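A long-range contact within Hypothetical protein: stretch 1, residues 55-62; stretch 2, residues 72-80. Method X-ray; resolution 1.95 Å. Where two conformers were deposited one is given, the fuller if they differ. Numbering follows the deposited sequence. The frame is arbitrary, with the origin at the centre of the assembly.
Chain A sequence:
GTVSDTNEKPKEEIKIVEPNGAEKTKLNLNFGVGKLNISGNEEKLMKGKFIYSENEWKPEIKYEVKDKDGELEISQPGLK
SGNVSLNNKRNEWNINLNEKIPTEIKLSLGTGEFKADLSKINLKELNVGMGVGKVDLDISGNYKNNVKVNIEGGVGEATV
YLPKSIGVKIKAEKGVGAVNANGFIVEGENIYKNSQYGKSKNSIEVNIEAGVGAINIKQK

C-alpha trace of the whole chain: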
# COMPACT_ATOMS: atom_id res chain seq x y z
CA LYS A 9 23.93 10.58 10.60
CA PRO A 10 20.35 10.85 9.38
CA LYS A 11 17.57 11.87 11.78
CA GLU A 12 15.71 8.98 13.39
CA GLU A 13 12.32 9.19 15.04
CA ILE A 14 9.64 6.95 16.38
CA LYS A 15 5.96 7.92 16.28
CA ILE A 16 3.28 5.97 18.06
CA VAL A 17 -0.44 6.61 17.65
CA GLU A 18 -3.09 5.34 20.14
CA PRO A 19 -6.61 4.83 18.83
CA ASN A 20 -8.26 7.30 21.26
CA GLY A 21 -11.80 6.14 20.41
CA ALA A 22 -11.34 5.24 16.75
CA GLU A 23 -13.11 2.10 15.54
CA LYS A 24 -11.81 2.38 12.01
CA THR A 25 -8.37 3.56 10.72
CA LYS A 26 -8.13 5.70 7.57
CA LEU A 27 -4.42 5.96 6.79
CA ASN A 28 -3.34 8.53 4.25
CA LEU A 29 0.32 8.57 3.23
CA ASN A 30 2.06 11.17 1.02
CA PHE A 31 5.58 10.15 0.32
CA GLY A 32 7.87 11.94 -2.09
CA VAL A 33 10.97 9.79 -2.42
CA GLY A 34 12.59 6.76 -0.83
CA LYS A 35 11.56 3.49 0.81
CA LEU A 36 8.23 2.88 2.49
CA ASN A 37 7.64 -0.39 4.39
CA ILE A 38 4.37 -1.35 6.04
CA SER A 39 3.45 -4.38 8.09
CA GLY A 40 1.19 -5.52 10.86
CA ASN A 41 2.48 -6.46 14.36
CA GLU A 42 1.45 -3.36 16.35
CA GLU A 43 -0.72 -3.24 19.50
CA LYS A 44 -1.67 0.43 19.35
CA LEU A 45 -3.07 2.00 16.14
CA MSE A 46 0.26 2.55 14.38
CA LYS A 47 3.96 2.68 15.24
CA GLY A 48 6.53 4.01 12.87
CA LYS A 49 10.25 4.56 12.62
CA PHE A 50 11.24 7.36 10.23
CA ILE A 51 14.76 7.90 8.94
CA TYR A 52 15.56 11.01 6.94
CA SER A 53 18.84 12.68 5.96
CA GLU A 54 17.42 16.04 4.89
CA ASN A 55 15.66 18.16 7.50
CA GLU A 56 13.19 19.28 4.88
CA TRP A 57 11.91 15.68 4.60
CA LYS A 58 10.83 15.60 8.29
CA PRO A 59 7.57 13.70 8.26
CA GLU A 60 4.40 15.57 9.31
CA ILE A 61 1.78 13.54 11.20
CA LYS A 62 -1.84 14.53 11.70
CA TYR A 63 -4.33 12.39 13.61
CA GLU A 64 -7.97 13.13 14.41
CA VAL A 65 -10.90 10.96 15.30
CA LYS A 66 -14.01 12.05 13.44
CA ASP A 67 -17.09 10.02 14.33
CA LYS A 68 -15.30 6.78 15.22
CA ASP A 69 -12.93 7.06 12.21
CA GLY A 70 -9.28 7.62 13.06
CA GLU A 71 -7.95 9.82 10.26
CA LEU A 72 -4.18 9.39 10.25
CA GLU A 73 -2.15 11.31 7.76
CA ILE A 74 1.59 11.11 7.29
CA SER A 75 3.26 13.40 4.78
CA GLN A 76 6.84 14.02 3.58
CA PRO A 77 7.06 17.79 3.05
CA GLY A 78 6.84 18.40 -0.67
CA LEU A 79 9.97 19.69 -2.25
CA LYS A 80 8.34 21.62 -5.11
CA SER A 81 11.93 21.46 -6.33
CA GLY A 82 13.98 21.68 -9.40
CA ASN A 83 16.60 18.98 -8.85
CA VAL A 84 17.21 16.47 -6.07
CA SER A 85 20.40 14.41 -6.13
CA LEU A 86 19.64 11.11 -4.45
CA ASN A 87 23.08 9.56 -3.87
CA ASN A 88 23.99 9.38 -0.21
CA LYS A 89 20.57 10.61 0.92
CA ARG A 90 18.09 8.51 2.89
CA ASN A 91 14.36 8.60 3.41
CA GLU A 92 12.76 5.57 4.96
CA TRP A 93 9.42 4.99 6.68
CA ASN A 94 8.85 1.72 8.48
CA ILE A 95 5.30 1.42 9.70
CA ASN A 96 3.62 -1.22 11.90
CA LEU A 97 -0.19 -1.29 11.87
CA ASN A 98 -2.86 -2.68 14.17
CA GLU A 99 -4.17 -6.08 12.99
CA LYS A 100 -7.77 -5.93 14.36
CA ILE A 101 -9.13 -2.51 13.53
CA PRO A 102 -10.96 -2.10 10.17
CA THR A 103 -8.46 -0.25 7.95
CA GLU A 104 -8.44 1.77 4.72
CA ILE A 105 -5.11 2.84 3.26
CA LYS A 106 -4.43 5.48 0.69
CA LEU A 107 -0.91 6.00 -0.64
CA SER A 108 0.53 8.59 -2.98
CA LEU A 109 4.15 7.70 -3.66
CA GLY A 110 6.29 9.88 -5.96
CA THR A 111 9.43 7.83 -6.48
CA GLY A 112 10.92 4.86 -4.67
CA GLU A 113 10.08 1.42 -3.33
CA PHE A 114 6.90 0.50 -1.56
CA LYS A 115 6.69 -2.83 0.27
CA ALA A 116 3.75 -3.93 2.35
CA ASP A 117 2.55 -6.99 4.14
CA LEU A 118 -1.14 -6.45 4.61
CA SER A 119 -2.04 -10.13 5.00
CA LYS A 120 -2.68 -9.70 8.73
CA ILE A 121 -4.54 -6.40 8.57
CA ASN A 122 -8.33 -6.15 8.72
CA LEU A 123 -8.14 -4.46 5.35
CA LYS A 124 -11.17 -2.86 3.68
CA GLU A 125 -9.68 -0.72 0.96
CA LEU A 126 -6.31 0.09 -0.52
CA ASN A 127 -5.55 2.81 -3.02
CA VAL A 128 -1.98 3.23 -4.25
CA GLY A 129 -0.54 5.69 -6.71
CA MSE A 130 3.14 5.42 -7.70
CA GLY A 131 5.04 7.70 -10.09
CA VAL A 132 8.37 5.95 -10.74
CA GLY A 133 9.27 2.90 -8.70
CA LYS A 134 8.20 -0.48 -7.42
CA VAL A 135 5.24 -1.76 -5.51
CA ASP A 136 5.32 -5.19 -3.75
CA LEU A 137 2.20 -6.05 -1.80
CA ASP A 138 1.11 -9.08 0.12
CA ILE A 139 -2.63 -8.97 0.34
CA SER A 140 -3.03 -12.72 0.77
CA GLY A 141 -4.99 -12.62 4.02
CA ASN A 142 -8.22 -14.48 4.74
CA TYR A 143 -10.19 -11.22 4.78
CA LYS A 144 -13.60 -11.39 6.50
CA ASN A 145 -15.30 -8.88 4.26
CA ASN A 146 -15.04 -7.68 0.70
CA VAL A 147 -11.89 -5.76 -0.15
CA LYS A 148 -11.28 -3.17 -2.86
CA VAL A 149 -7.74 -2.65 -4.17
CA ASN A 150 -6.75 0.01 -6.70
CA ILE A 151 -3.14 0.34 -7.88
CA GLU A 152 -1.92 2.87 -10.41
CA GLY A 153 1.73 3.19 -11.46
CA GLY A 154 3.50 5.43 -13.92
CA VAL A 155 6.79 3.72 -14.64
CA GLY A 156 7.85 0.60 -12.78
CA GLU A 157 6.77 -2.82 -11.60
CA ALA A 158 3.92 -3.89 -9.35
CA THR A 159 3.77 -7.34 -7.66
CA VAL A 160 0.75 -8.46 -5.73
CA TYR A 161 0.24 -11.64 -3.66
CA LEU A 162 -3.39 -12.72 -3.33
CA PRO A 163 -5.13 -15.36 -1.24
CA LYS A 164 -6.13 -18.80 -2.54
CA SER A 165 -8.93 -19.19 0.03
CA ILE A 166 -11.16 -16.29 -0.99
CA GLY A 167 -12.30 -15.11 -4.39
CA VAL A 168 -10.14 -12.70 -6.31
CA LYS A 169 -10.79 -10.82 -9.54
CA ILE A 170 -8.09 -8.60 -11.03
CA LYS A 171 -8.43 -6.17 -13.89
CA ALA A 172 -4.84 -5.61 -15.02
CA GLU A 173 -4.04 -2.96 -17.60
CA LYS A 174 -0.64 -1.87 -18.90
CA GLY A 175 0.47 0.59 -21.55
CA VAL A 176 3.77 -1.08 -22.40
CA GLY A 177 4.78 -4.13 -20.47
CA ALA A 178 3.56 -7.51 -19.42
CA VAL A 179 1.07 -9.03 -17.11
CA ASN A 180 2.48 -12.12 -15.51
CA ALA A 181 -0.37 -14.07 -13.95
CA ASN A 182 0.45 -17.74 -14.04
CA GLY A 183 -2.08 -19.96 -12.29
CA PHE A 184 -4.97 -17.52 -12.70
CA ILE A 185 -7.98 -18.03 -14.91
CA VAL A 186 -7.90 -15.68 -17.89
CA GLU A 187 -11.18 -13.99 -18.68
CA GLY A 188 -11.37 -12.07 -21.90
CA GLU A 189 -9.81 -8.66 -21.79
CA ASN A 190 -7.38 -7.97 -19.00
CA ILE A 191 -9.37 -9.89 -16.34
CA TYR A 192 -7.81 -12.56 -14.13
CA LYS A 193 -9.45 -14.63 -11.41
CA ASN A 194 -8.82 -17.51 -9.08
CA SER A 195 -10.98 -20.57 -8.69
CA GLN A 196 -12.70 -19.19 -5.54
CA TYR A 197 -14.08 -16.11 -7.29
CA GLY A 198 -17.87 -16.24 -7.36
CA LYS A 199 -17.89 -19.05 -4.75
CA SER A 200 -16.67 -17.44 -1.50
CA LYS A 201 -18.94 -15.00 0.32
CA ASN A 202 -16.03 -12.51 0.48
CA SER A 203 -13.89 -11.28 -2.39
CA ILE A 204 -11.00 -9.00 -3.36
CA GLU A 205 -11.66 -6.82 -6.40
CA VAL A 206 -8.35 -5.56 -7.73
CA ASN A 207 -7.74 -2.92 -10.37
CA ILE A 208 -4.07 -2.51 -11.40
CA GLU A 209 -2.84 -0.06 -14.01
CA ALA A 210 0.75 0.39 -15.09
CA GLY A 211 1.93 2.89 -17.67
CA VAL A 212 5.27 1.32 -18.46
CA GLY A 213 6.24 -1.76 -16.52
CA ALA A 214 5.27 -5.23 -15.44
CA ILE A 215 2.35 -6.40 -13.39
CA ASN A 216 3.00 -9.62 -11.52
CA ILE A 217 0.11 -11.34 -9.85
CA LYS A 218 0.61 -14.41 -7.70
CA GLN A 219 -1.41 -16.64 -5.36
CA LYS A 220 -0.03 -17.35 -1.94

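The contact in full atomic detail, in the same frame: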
# COMPACT_ATOMS: atom_id res chain seq x y z
N ASN A 55 16.62 17.62 6.53
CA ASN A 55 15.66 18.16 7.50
C ASN A 55 14.36 18.54 6.86
O ASN A 55 13.31 18.44 7.48
CB ASN A 55 16.27 19.35 8.28
CG ASN A 55 17.34 18.91 9.23
OD1 ASN A 55 17.35 17.75 9.68
ND2 ASN A 55 18.28 19.79 9.53
N GLU A 56 14.41 18.94 5.60
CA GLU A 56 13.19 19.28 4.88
C GLU A 56 12.25 18.09 4.66
O GLU A 56 11.11 18.27 4.26
CB GLU A 56 13.55 19.86 3.51
CG GLU A 56 14.76 20.80 3.52
CD GLU A 56 16.06 20.09 3.20
OE1 GLU A 56 16.18 19.57 2.07
OE2 GLU A 56 16.96 20.03 4.08
N TRP A 57 12.74 16.87 4.85
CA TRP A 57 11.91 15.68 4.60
C TRP A 57 11.18 15.20 5.87
O TRP A 57 10.43 14.22 5.82
CB TRP A 57 12.77 14.55 4.05
CG TRP A 57 13.29 14.79 2.67
CD1 TRP A 57 12.92 15.79 1.80
CD2 TRP A 57 14.27 14.00 1.99
NE1 TRP A 57 13.62 15.64 0.61
CE2 TRP A 57 14.45 14.56 0.70
CE3 TRP A 57 15.02 12.87 2.33
CZ2 TRP A 57 15.33 14.01 -0.23
CZ3 TRP A 57 15.89 12.33 1.40
CH2 TRP A 57 16.04 12.90 0.15
N LYS A 58 11.41 15.91 6.98
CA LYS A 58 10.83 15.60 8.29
C LYS A 58 9.37 15.26 8.12
O LYS A 58 8.61 16.09 7.63
CB LYS A 58 10.95 16.79 9.24
CG LYS A 58 10.49 16.47 10.65
CD LYS A 58 10.57 17.68 11.65
CE LYS A 58 9.67 17.43 12.86
NZ LYS A 58 10.16 16.36 13.75
N PRO A 59 8.97 14.05 8.50
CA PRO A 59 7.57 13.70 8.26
C PRO A 59 6.63 14.51 9.15
O PRO A 59 6.97 14.87 10.30
CB PRO A 59 7.48 12.21 8.64
CG PRO A 59 8.81 11.78 9.01
CD PRO A 59 9.71 12.97 9.19
N GLU A 60 5.47 14.83 8.59
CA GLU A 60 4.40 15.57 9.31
C GLU A 60 3.23 14.59 9.60
O GLU A 60 2.65 13.99 8.67
CB GLU A 60 3.91 16.77 8.45
CG GLU A 60 5.00 17.78 7.94
CD GLU A 60 4.67 18.47 6.57
OE1 GLU A 60 4.61 17.80 5.52
OE2 GLU A 60 4.49 19.71 6.54
N ILE A 61 2.87 14.43 10.85
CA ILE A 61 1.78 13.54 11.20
C ILE A 61 0.58 14.33 11.70
O ILE A 61 0.72 15.26 12.47
CB ILE A 61 2.13 12.56 12.29
CG1 ILE A 61 3.28 11.65 11.84
CG2 ILE A 61 0.91 11.71 12.67
CD1 ILE A 61 3.13 10.18 12.30
N LYS A 62 -0.60 13.95 11.24
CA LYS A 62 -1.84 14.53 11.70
C LYS A 62 -2.76 13.39 12.07
O LYS A 62 -2.93 12.47 11.28
CB LYS A 62 -2.46 15.38 10.60
CG LYS A 62 -3.83 15.93 10.98
CD LYS A 62 -4.36 16.89 9.92
CE LYS A 62 -5.86 17.03 10.02
NZ LYS A 62 -6.40 17.97 8.98
N LEU A 72 -5.62 9.31 10.02
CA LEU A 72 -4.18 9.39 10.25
C LEU A 72 -3.50 9.73 8.95
O LEU A 72 -3.53 8.95 7.99
CB LEU A 72 -3.64 8.08 10.81
CG LEU A 72 -2.13 7.91 11.11
CD1 LEU A 72 -1.51 9.05 11.87
CD2 LEU A 72 -1.95 6.66 11.87
N GLU A 73 -2.84 10.88 8.94
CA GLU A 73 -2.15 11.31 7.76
C GLU A 73 -0.67 11.48 8.03
O GLU A 73 -0.27 12.12 8.99
CB GLU A 73 -2.74 12.62 7.27
CG GLU A 73 -2.07 13.11 6.01
CD GLU A 73 -2.76 14.32 5.45
OE1 GLU A 73 -2.67 15.41 6.07
OE2 GLU A 73 -3.42 14.16 4.40
N ILE A 74 0.15 10.95 7.15
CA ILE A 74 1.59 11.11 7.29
C ILE A 74 2.10 11.62 5.96
O ILE A 74 1.88 10.98 4.92
CB ILE A 74 2.26 9.80 7.64
CG1 ILE A 74 1.45 9.04 8.69
CG2 ILE A 74 3.73 10.08 8.06
CD1 ILE A 74 2.13 7.82 9.24
N SER A 75 2.78 12.76 5.99
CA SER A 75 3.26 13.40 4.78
C SER A 75 4.71 13.83 4.84
O SER A 75 5.14 14.37 5.86
CB SER A 75 2.37 14.59 4.47
OG SER A 75 1.05 14.14 4.27
N GLN A 76 5.47 13.52 3.77
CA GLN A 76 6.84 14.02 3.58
C GLN A 76 6.64 15.41 3.01
O GLN A 76 5.93 15.55 2.01
CB GLN A 76 7.63 13.19 2.53
CG GLN A 76 9.15 13.50 2.46
CD GLN A 76 9.85 12.73 1.30
OE1 GLN A 76 9.25 11.88 0.67
NE2 GLN A 76 11.10 13.04 1.03
N PRO A 77 7.22 16.45 3.64
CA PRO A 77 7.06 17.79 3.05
C PRO A 77 7.46 17.77 1.57
O PRO A 77 8.57 17.29 1.20
CB PRO A 77 8.04 18.67 3.85
CG PRO A 77 8.26 17.94 5.19
CD PRO A 77 8.15 16.45 4.79
N GLY A 78 6.55 18.25 0.73
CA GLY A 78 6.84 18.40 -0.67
C GLY A 78 8.08 19.26 -0.83
O GLY A 78 8.23 20.29 -0.16
N LEU A 79 8.99 18.79 -1.67
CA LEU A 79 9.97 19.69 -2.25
C LEU A 79 9.42 19.98 -3.64
O LEU A 79 9.43 19.10 -4.51
CB LEU A 79 11.37 19.07 -2.29
CG LEU A 79 12.12 18.83 -0.97
CD1 LEU A 79 13.49 18.24 -1.28
CD2 LEU A 79 12.28 20.11 -0.16
N LYS A 80 8.89 21.18 -3.82
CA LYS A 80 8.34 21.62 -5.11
C LYS A 80 9.45 21.54 -6.15
O LYS A 80 9.21 21.24 -7.32
CB LYS A 80 7.80 23.05 -5.00
O HOH W 1 0.35 15.03 7.45

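What holds the two stretches side by side? Strand 60-62 runs antiparallel to strand 72-75, their directions 170° apart, and two pairs of backbone hydrogen bonds fix the register. Glu 60 N gives its hydrogen to Ser 75 O at 2.8 Å, and Ser 75 N returns one to Glu 60 O at 3.0 Å. Lys 62 N to Glu 73 O (2.9 Å) and Glu 73 N to Lys 62 O (2.8 Å) repeat the pattern. Between these rungs lies the non-hydrogen-bonded pair of Ile 61 and Ile 74, where the backbones draw closer, with CA atoms 4.6 Å apart.

How do the side chains fit over the strands? On the face bearing Ile 61 and Ile 74, the two CD1 atoms meet at 4.0 Å. Ile 61 also sets its CG2 against CD1 of Leu 72, 3.7 Å away, so its branches touch two neighbours. The other face carries Glu 60, Lys 62, Glu 73 and Ser 75. There the end of Glu 60 comes nearer the second stretch, its OE1 reaching 3.5 Å from CA of Pro 77, while the end of Lys 62 leads away.

What fills the space beyond the strands? Pro 77 is the bump: its CB points toward the first stretch, and its ring enters a hollow lined by the carbonyls of Glu 56 and Trp 57, with its CG 3.0 Å from Glu 56 O and its CD 3.4 Å from Trp 57 O.

How is the Trp 57 ring packed? Gln 76 covers one face: although its CB points away, its extended side chain brings NE2 to 3.2 Å from Trp 57 CG. Leu 79 meets the ring edge instead, its CD1 lying 3.2 Å from Trp 57 NE1, though Leu 79 is poorly ordered and touches a crystal neighbour.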